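PDB 3U5R: uncharacterized protein from Sinorhizobium meliloti, which is of unknown function but has a thioredoxin-like, peroxiredoxin-related fold, consistent with an antioxidant or oxidoreductase role. Local coordinates for residues C71-L76 / I199-K204; T144-L149 / V157-F162. All coordinates share one frame; numbering follows the deposited sequence.

Interaction 1: C71-L76 / I199-K204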
ATOM      1  N   CYS A  71      -9.758   4.408   8.204  1.00 22.20           N
ATOM      2  CA  CYS A  71     -10.209   3.015   8.115  1.00 20.55           C
ATOM      3  C   CYS A  71      -9.658   2.104   9.297  1.00 17.81           C
ATOM      4  O   CYS A  71      -8.466   2.012   9.487  1.00 17.81           O
ATOM      5  CB  CYS A  71      -9.770   2.433   6.738  1.00 19.63           C
ATOM      6  SG  CYS A  71     -10.030   0.641   6.694  1.00 25.49           S
ATOM      7  N   PRO A  72     -10.534   1.432  10.115  1.00 19.64           N
ATOM      8  CA  PRO A  72     -10.084   0.503  11.211  1.00 18.52           C
ATOM      9  C   PRO A  72      -9.144  -0.599  10.767  1.00 16.66           C
ATOM     10  O   PRO A  72      -8.245  -1.022  11.523  1.00 18.12           O
ATOM     11  CB  PRO A  72     -11.378  -0.142  11.720  1.00 19.98           C
ATOM     12  CG  PRO A  72     -12.449   0.833  11.325  1.00 21.43           C
ATOM     13  CD  PRO A  72     -12.011   1.498  10.040  1.00 19.97           C
ATOM     14  N   PHE A  73      -9.269  -1.051   9.540  1.00 14.60           N
ATOM     15  CA  PHE A  73      -8.332  -2.089   9.062  1.00 14.86           C
ATOM     16  C   PHE A  73      -6.951  -1.548   8.796  1.00 14.83           C
ATOM     17  O   PHE A  73      -5.963  -2.301   8.937  1.00 16.13           O
ATOM     18  CB  PHE A  73      -8.887  -2.787   7.789  1.00 14.84           C
ATOM     19  CG  PHE A  73     -10.143  -3.492   8.054  1.00 17.68           C
ATOM     20  CD1 PHE A  73     -11.323  -2.788   8.162  1.00 20.51           C
ATOM     21  CD2 PHE A  73     -10.128  -4.869   8.294  1.00 17.32           C
ATOM     22  CE1 PHE A  73     -12.490  -3.458   8.479  1.00 19.76           C
ATOM     23  CE2 PHE A  73     -11.286  -5.555   8.630  1.00 16.90           C
ATOM     24  CZ  PHE A  73     -12.451  -4.834   8.735  1.00 17.86           C
ATOM     25  N   VAL A  74      -6.851  -0.267   8.398  1.00 14.46           N
ATOM     26  CA  VAL A  74      -5.554   0.344   8.334  1.00 15.20           C
ATOM     27  C   VAL A  74      -5.026   0.772   9.708  1.00 17.26           C
ATOM     28  O   VAL A  74      -3.847   0.627   9.983  1.00 17.31           O
ATOM     29  CB  VAL A  74      -5.606   1.562   7.392  1.00 17.57           C
ATOM     30  CG1 VAL A  74      -4.270   2.403   7.443  1.00 12.50           C
ATOM     31  CG2 VAL A  74      -5.912   1.066   5.968  1.00 17.13           C
ATOM     32  N   VAL A  75      -5.890   1.370  10.549  1.00 17.81           N
ATOM     33  CA  VAL A  75      -5.496   1.716  11.952  1.00 17.48           C
ATOM     34  C   VAL A  75      -4.825   0.533  12.656  1.00 17.35           C
ATOM     35  O   VAL A  75      -3.719   0.644  13.260  1.00 16.40           O
ATOM     36  CB  VAL A  75      -6.743   2.323  12.755  1.00 16.53           C
ATOM     37  CG1 VAL A  75      -6.512   2.379  14.351  1.00 20.13           C
ATOM     38  CG2 VAL A  75      -7.108   3.764  12.161  1.00 17.70           C
ATOM     39  N   LEU A  76      -5.443  -0.636  12.534  1.00 16.45           N
ATOM     40  CA  LEU A  76      -4.823  -1.863  13.051  1.00 18.11           C
ATOM     41  C   LEU A  76      -3.304  -2.067  12.736  1.00 18.08           C
ATOM     42  O   LEU A  76      -2.537  -2.536  13.604  1.00 19.10           O
ATOM     43  CB  LEU A  76      -5.605  -3.082  12.548  1.00 16.74           C
ATOM     44  CG  LEU A  76      -5.101  -4.429  13.041  1.00 21.21           C
ATOM     45  CD1 LEU A  76      -5.474  -4.750  14.518  1.00 22.79           C
ATOM     46  CD2 LEU A  76      -5.679  -5.478  12.103  1.00 17.00           C
ATOM     47  N   ILE A 199      -8.720  -7.451   3.376  1.00 20.68           N
ATOM     48  CA  ILE A 199     -10.065  -6.980   3.649  1.00 22.31           C
ATOM     49  C   ILE A 199      -9.934  -5.607   4.181  1.00 20.46           C
ATOM     50  O   ILE A 199      -9.037  -5.346   4.997  1.00 20.30           O
ATOM     51  CB  ILE A 199     -10.670  -7.793   4.771  1.00 22.89           C
ATOM     52  CG1 ILE A 199     -10.735  -9.257   4.338  1.00 29.79           C
ATOM     53  CG2 ILE A 199     -12.112  -7.235   5.149  1.00 29.49           C
ATOM     54  CD1 ILE A 199     -11.915  -9.584   3.453  1.00 36.45           C
ATOM     55  N   GLY A 200     -10.806  -4.708   3.747  1.00 18.78           N
ATOM     56  CA  GLY A 200     -10.875  -3.395   4.440  1.00 19.93           C
ATOM     57  C   GLY A 200     -12.126  -2.594   4.125  1.00 20.18           C
ATOM     58  O   GLY A 200     -13.046  -3.098   3.532  1.00 18.11           O
ATOM     59  N   CYS A 201     -12.119  -1.311   4.461  1.00 20.76           N
ATOM     60  CA  CYS A 201     -13.114  -0.413   3.999  1.00 20.29           C
ATOM     61  C   CYS A 201     -12.977  -0.235   2.501  1.00 20.92           C
ATOM     62  O   CYS A 201     -11.848  -0.084   2.011  1.00 19.30           O
ATOM     63  CB  CYS A 201     -12.862   0.922   4.673  1.00 20.23           C
ATOM     64  SG  CYS A 201     -13.231   0.738   6.515  1.00 29.92           S
ATOM     65  N   ASN A 202     -14.102  -0.208   1.769  1.00 20.63           N
ATOM     66  CA  ASN A 202     -14.012   0.145   0.350  1.00 23.71           C
ATOM     67  C   ASN A 202     -13.308   1.490   0.205  1.00 23.01           C
ATOM     68  O   ASN A 202     -13.438   2.399   1.052  1.00 20.90           O
ATOM     69  CB  ASN A 202     -15.368   0.150  -0.402  1.00 24.66           C
ATOM     70  CG  ASN A 202     -16.340   1.201   0.152  1.00 31.74           C
ATOM     71  OD1 ASN A 202     -16.573   1.255   1.354  1.00 39.99           O
ATOM     72  ND2 ASN A 202     -16.877   2.075  -0.726  1.00 42.98           N
ATOM     73  N   ILE A 203     -12.534   1.598  -0.876  1.00 22.82           N
ATOM     74  CA  ILE A 203     -12.102   2.885  -1.383  1.00 21.78           C
ATOM     75  C   ILE A 203     -13.317   3.779  -1.545  1.00 23.39           C
ATOM     76  O   ILE A 203     -14.341   3.405  -2.138  1.00 21.63           O
ATOM     77  CB  ILE A 203     -11.280   2.714  -2.723  1.00 21.31           C
ATOM     78  CG1 ILE A 203     -10.046   1.849  -2.388  1.00 21.45           C
ATOM     79  CG2 ILE A 203     -10.966   4.107  -3.407  1.00 20.56           C
ATOM     80  CD1 ILE A 203      -8.762   2.130  -3.002  1.00 23.29           C
ATOM     81  N   LYS A 204     -13.215   5.004  -1.044  1.00 23.85           N
ATOM     82  CA  LYS A 204     -14.365   5.883  -1.134  1.00 25.83           C
ATOM     83  C   LYS A 204     -14.341   6.643  -2.457  1.00 25.43           C
ATOM     84  O   LYS A 204     -13.852   7.766  -2.517  1.00 23.25           O
ATOM     85  CB  LYS A 204     -14.344   6.818   0.077  1.00 25.76           C
ATOM     86  CG  LYS A 204     -14.352   6.029   1.401  1.00 29.11           C
ATOM     87  CD  LYS A 204     -15.624   5.158   1.450  1.00 32.61           C
ATOM     88  CE  LYS A 204     -15.946   4.591   2.845  1.00 40.59           C
ATOM     89  NZ  LYS A 204     -15.383   3.227   3.061  1.00 45.10           N
TER

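Interaction 2: T144-L149 / V157-F162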
ATOM      1  N   THR A 144      -9.057  -0.529   1.534  1.00 17.44           N
ATOM      2  CA  THR A 144      -7.842  -0.075   2.236  1.00 16.19           C
ATOM      3  C   THR A 144      -7.750  -1.006   3.428  1.00 16.24           C
ATOM      4  O   THR A 144      -8.733  -1.129   4.161  1.00 18.64           O
ATOM      5  CB  THR A 144      -7.976   1.411   2.701  1.00 16.87           C
ATOM      6  OG1 THR A 144      -9.115   1.508   3.564  1.00 17.48           O
ATOM      7  CG2 THR A 144      -8.146   2.399   1.448  1.00 16.19           C
ATOM      8  N   PRO A 145      -6.586  -1.631   3.676  1.00 15.90           N
ATOM      9  CA  PRO A 145      -5.370  -1.510   2.913  1.00 15.02           C
ATOM     10  C   PRO A 145      -5.411  -2.491   1.750  1.00 16.97           C
ATOM     11  O   PRO A 145      -5.988  -3.583   1.887  1.00 17.03           O
ATOM     12  CB  PRO A 145      -4.322  -1.996   3.872  1.00 15.24           C
ATOM     13  CG  PRO A 145      -5.045  -3.100   4.716  1.00 16.80           C
ATOM     14  CD  PRO A 145      -6.476  -2.613   4.778  1.00 14.49           C
ATOM     15  N   ASP A 146      -4.783  -2.131   0.624  1.00 16.08           N
ATOM     16  CA  ASP A 146      -4.668  -3.051  -0.540  1.00 17.28           C
ATOM     17  C   ASP A 146      -3.207  -3.054  -0.960  1.00 16.21           C
ATOM     18  O   ASP A 146      -2.679  -1.994  -1.323  1.00 15.56           O
ATOM     19  CB  ASP A 146      -5.549  -2.525  -1.702  1.00 18.60           C
ATOM     20  CG  ASP A 146      -6.073  -3.648  -2.592  1.00 20.90           C
ATOM     21  OD1 ASP A 146      -5.461  -4.744  -2.587  1.00 22.22           O
ATOM     22  OD2 ASP A 146      -7.112  -3.428  -3.240  1.00 23.05           O
ATOM     23  N   PHE A 147      -2.515  -4.177  -0.798  1.00 14.49           N
ATOM     24  CA  PHE A 147      -1.077  -4.225  -1.033  1.00 13.75           C
ATOM     25  C   PHE A 147      -0.699  -4.908  -2.341  1.00 13.82           C
ATOM     26  O   PHE A 147      -1.143  -6.042  -2.597  1.00 13.27           O
ATOM     27  CB  PHE A 147      -0.412  -5.037   0.092  1.00 14.88           C
ATOM     28  CG  PHE A 147      -0.600  -4.427   1.479  1.00 17.67           C
ATOM     29  CD1 PHE A 147       0.232  -3.381   1.895  1.00 16.27           C
ATOM     30  CD2 PHE A 147      -1.564  -4.936   2.379  1.00 16.05           C
ATOM     31  CE1 PHE A 147       0.092  -2.819   3.181  1.00 15.55           C
ATOM     32  CE2 PHE A 147      -1.703  -4.367   3.676  1.00 18.40           C
ATOM     33  CZ  PHE A 147      -0.872  -3.294   4.059  1.00 14.71           C
ATOM     34  N   PHE A 148       0.148  -4.259  -3.150  1.00 13.20           N
ATOM     35  CA  PHE A 148       0.587  -4.843  -4.425  1.00 13.10           C
ATOM     36  C   PHE A 148       2.120  -4.845  -4.393  1.00 13.17           C
ATOM     37  O   PHE A 148       2.727  -3.761  -4.368  1.00 14.10           O
ATOM     38  CB  PHE A 148       0.131  -3.948  -5.609  1.00 11.53           C
ATOM     39  CG  PHE A 148      -1.385  -3.792  -5.800  1.00 12.86           C
ATOM     40  CD1 PHE A 148      -2.162  -2.965  -4.984  1.00 12.87           C
ATOM     41  CD2 PHE A 148      -2.027  -4.420  -6.888  1.00 13.35           C
ATOM     42  CE1 PHE A 148      -3.533  -2.835  -5.180  1.00 13.98           C
ATOM     43  CE2 PHE A 148      -3.375  -4.258  -7.133  1.00 16.22           C
ATOM     44  CZ  PHE A 148      -4.163  -3.460  -6.294  1.00 13.27           C
ATOM     45  N   LEU A 149       2.774  -6.018  -4.406  1.00 11.63           N
ATOM     46  CA  LEU A 149       4.198  -6.075  -4.402  1.00 11.94           C
ATOM     47  C   LEU A 149       4.702  -6.442  -5.827  1.00 12.81           C
ATOM     48  O   LEU A 149       4.233  -7.459  -6.382  1.00 11.40           O
ATOM     49  CB  LEU A 149       4.716  -7.169  -3.421  1.00 11.33           C
ATOM     50  CG  LEU A 149       6.245  -7.291  -3.252  1.00 10.66           C
ATOM     51  CD1 LEU A 149       6.851  -6.001  -2.578  1.00 10.84           C
ATOM     52  CD2 LEU A 149       6.506  -8.485  -2.425  1.00  9.71           C
ATOM     53  N   VAL A 157       3.928  -9.701  -8.013  1.00 11.67           N
ATOM     54  CA  VAL A 157       4.266 -11.001  -7.450  1.00 11.71           C
ATOM     55  C   VAL A 157       3.510 -11.340  -6.221  1.00 12.56           C
ATOM     56  O   VAL A 157       3.434 -12.521  -5.861  1.00 12.20           O
ATOM     57  CB  VAL A 157       5.763 -11.157  -7.124  1.00 12.62           C
ATOM     58  CG1 VAL A 157       6.621 -11.284  -8.463  1.00 13.99           C
ATOM     59  CG2 VAL A 157       6.333  -9.920  -6.255  1.00 12.37           C
ATOM     60  N   TYR A 158       2.967 -10.327  -5.526  1.00 11.21           N
ATOM     61  CA  TYR A 158       2.130 -10.654  -4.373  1.00 13.15           C
ATOM     62  C   TYR A 158       1.051  -9.606  -4.281  1.00 13.03           C
ATOM     63  O   TYR A 158       1.334  -8.416  -4.462  1.00 13.01           O
ATOM     64  CB  TYR A 158       2.955 -10.708  -3.045  1.00 11.29           C
ATOM     65  CG  TYR A 158       2.094 -10.928  -1.788  1.00 14.18           C
ATOM     66  CD1 TYR A 158       1.850 -12.225  -1.323  1.00 12.79           C
ATOM     67  CD2 TYR A 158       1.517  -9.860  -1.084  1.00 13.95           C
ATOM     68  CE1 TYR A 158       1.053 -12.471  -0.163  1.00 14.69           C
ATOM     69  CE2 TYR A 158       0.715 -10.085   0.112  1.00 14.83           C
ATOM     70  CZ  TYR A 158       0.495 -11.375   0.535  1.00 14.81           C
ATOM     71  OH  TYR A 158      -0.260 -11.652   1.604  1.00 15.82           O
ATOM     72  N   HIS A 159      -0.180 -10.060  -4.038  1.00 13.38           N
ATOM     73  CA  HIS A 159      -1.329  -9.201  -3.919  1.00 14.10           C
ATOM     74  C   HIS A 159      -2.181  -9.812  -2.828  1.00 15.05           C
ATOM     75  O   HIS A 159      -2.754 -10.874  -2.978  1.00 14.11           O
ATOM     76  CB  HIS A 159      -2.094  -9.030  -5.266  1.00 13.91           C
ATOM     77  CG  HIS A 159      -3.311  -8.176  -5.163  1.00 15.56           C
ATOM     78  ND1 HIS A 159      -3.331  -7.005  -4.429  1.00 21.68           N
ATOM     79  CD2 HIS A 159      -4.565  -8.342  -5.634  1.00  9.82           C
ATOM     80  CE1 HIS A 159      -4.530  -6.473  -4.486  1.00 10.49           C
ATOM     81  NE2 HIS A 159      -5.295  -7.264  -5.218  1.00 20.42           N
ATOM     82  N   GLY A 160      -2.208  -9.178  -1.661  1.00 15.88           N
ATOM     83  CA  GLY A 160      -3.057  -9.733  -0.592  1.00 15.54           C
ATOM     84  C   GLY A 160      -2.743  -9.106   0.766  1.00 16.83           C
ATOM     85  O   GLY A 160      -2.217  -7.998   0.851  1.00 15.28           O
ATOM     86  N   GLN A 161      -3.139  -9.828   1.797  1.00 14.77           N
ATOM     87  CA  GLN A 161      -3.114  -9.366   3.196  1.00 13.05           C
ATOM     88  C   GLN A 161      -1.690  -9.077   3.686  1.00 12.73           C
ATOM     89  O   GLN A 161      -0.628  -9.671   3.259  1.00 13.13           O
ATOM     90  CB  GLN A 161      -3.827 -10.426   4.090  1.00  9.35           C
ATOM     91  CG  GLN A 161      -2.963 -11.677   4.381  1.00 11.01           C
ATOM     92  CD  GLN A 161      -3.727 -12.702   5.265  1.00 15.16           C
ATOM     93  OE1 GLN A 161      -4.892 -12.521   5.544  1.00 12.77           O
ATOM     94  NE2 GLN A 161      -3.073 -13.735   5.674  1.00 13.69           N
ATOM     95  N   PHE A 162      -1.605  -8.161   4.623  1.00 12.71           N
ATOM     96  CA  PHE A 162      -0.305  -7.870   5.293  1.00 13.08           C
ATOM     97  C   PHE A 162       0.049  -9.094   6.146  1.00 13.66           C
ATOM     98  O   PHE A 162       1.235  -9.558   6.253  1.00 13.35           O
ATOM     99  CB  PHE A 162      -0.552  -6.583   6.128  1.00 13.39           C
ATOM    100  CG  PHE A 162       0.651  -6.033   6.834  1.00 14.90           C
ATOM    101  CD1 PHE A 162       1.760  -5.585   6.116  1.00 17.74           C
ATOM    102  CD2 PHE A 162       0.638  -5.886   8.239  1.00 17.15           C
ATOM    103  CE1 PHE A 162       2.896  -5.041   6.790  1.00 16.76           C
ATOM    104  CE2 PHE A 162       1.738  -5.343   8.949  1.00 18.75           C
ATOM    105  CZ  PHE A 162       2.883  -4.886   8.223  1.00 19.47           C
TER
HETATM  106  O   HOH W   1      -4.259  -6.341  -1.114  1.00 16.40           O
HETATM  107  O   HOH W   2      -7.798  -5.074  -5.306  1.00 18.41           O

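Interaction 1: C71-L76 / I199-K204
Phe73 lays one face of its ring over Gly200 of the segment 199-204, a CH-pi contact in which Gly200 CA lies 4.0 Å from the ring centroid and 27° off the ring normal. With CG anti to the carbonyl carbon (chi1 -63°), the ring runs alongside Ile199, and Phe73 CE2 comes 4.0 Å from Ile199 CG2. Phe73 CD2 also approaches Ile199 O obliquely. An alanine in place of Phe73 would probably leave Gly200 CA without its aromatic cover and open a gap beside Ile199 CG2.

Next to the ring the two cysteines meet sulfur to sulfur. Cys71 SG and Cys201 SG are 3.2 Å apart, longer than a disulfide bond but shorter than an ordinary van der Waals contact between sulfurs. Cys71 holds SG anti to its own N (chi1 170°), which carries the sulfur in line with the plane of the Phe73 ring, at its edge. Cys71 SG accepts a weak hydrogen bond from Cys201 N at 3.6 Å, while Pro72 CD borders Cys201 SG.

Cys71 is the N-cap of the helix 72-75, and a cysteine at a helix start, close to the cis-proline Pro145, is consistent with the redox site of thioredoxin-fold proteins. The strand 199-202 runs between strands 27-28 and 143-144; helix 72-75 packs against it through Phe73, and Val74, like both cysteines, touches Thr144 of strand 143-144.

Interaction 2: T144-L149 / V157-F162
A beta hairpin pairs strand 146-150 with strand 156-160, and a classic bulge marks it where Val157 and Tyr158 both face Leu149. Leu149 O accepts from two backbone donors, Val157 N at 2.8 Å and Tyr158 N at 3.2 Å, and Leu149 N returns a nearly straight bond to Tyr158 O (2.8 Å, 179° at the hydrogen). Beyond the bulge Phe148 and His159 form a non-hydrogen-bonded pair whose side chains lie side by side in an offset stack. Their ring centroids are 4.2 Å apart and the planes 22° from parallel, with His159 CE1 over the Phe148 face toward its rim.

His159 CG is anti to the backbone N (chi1 178°), which turns the imidazole back across the neighbouring strand. ND1 of His159 donates to Phe147 O at 3.0 Å, with the acceptor close to the ring plane but the donor well above the carbonyl plane. Stack and bond together fix the tilt and rotation of the imidazole.

This hairpin forms one edge of the mixed five-stranded sheet of the thioredoxin-like fold, and a cis peptide bond precedes Pro145 just before it, as in thioredoxins. Asp146 OD2 accepts a hydrogen bond from Ala142 N, and a water that donates to the same oxygen also makes a weak bond with His159 NE2.

On the opposite side of the sheet from Phe148 and His159, Leu149 CB meets Tyr158 CB, and Leu149 packs on Ala181 of helix 176-186. Phe147 CE2 touches CB of Phe162, a residue that follows strand 156-160, at 3.5 Å, their rings slid apart with little overlap. Tyr158 OH bonds in the carbonyl plane to Gln161 O, on a lone pair, at 2.6 Å.

How the interactions relate
From the N terminus the chain passes strand 61-66 before reaching helix 72-75, the first element of interaction 1, and 122 residues lie between 71-76 and 199-204. Interaction 2 falls within that long loop: 144-149 and 157-162 close a hairpin with seven residues between them, so the contacts nest and do not cross. Their centres are 13 Å apart, yet they meet directly. Cys201 O lies 2.9 Å from Thr144 N, a probable hydrogen bond, and Val74 CG2 packs 3.6 Å from Pro145 N. Residues 144-146 therefore lead from the small three-stranded sheet into the central one, tying the short helix and C-terminal strand to the edge hairpin.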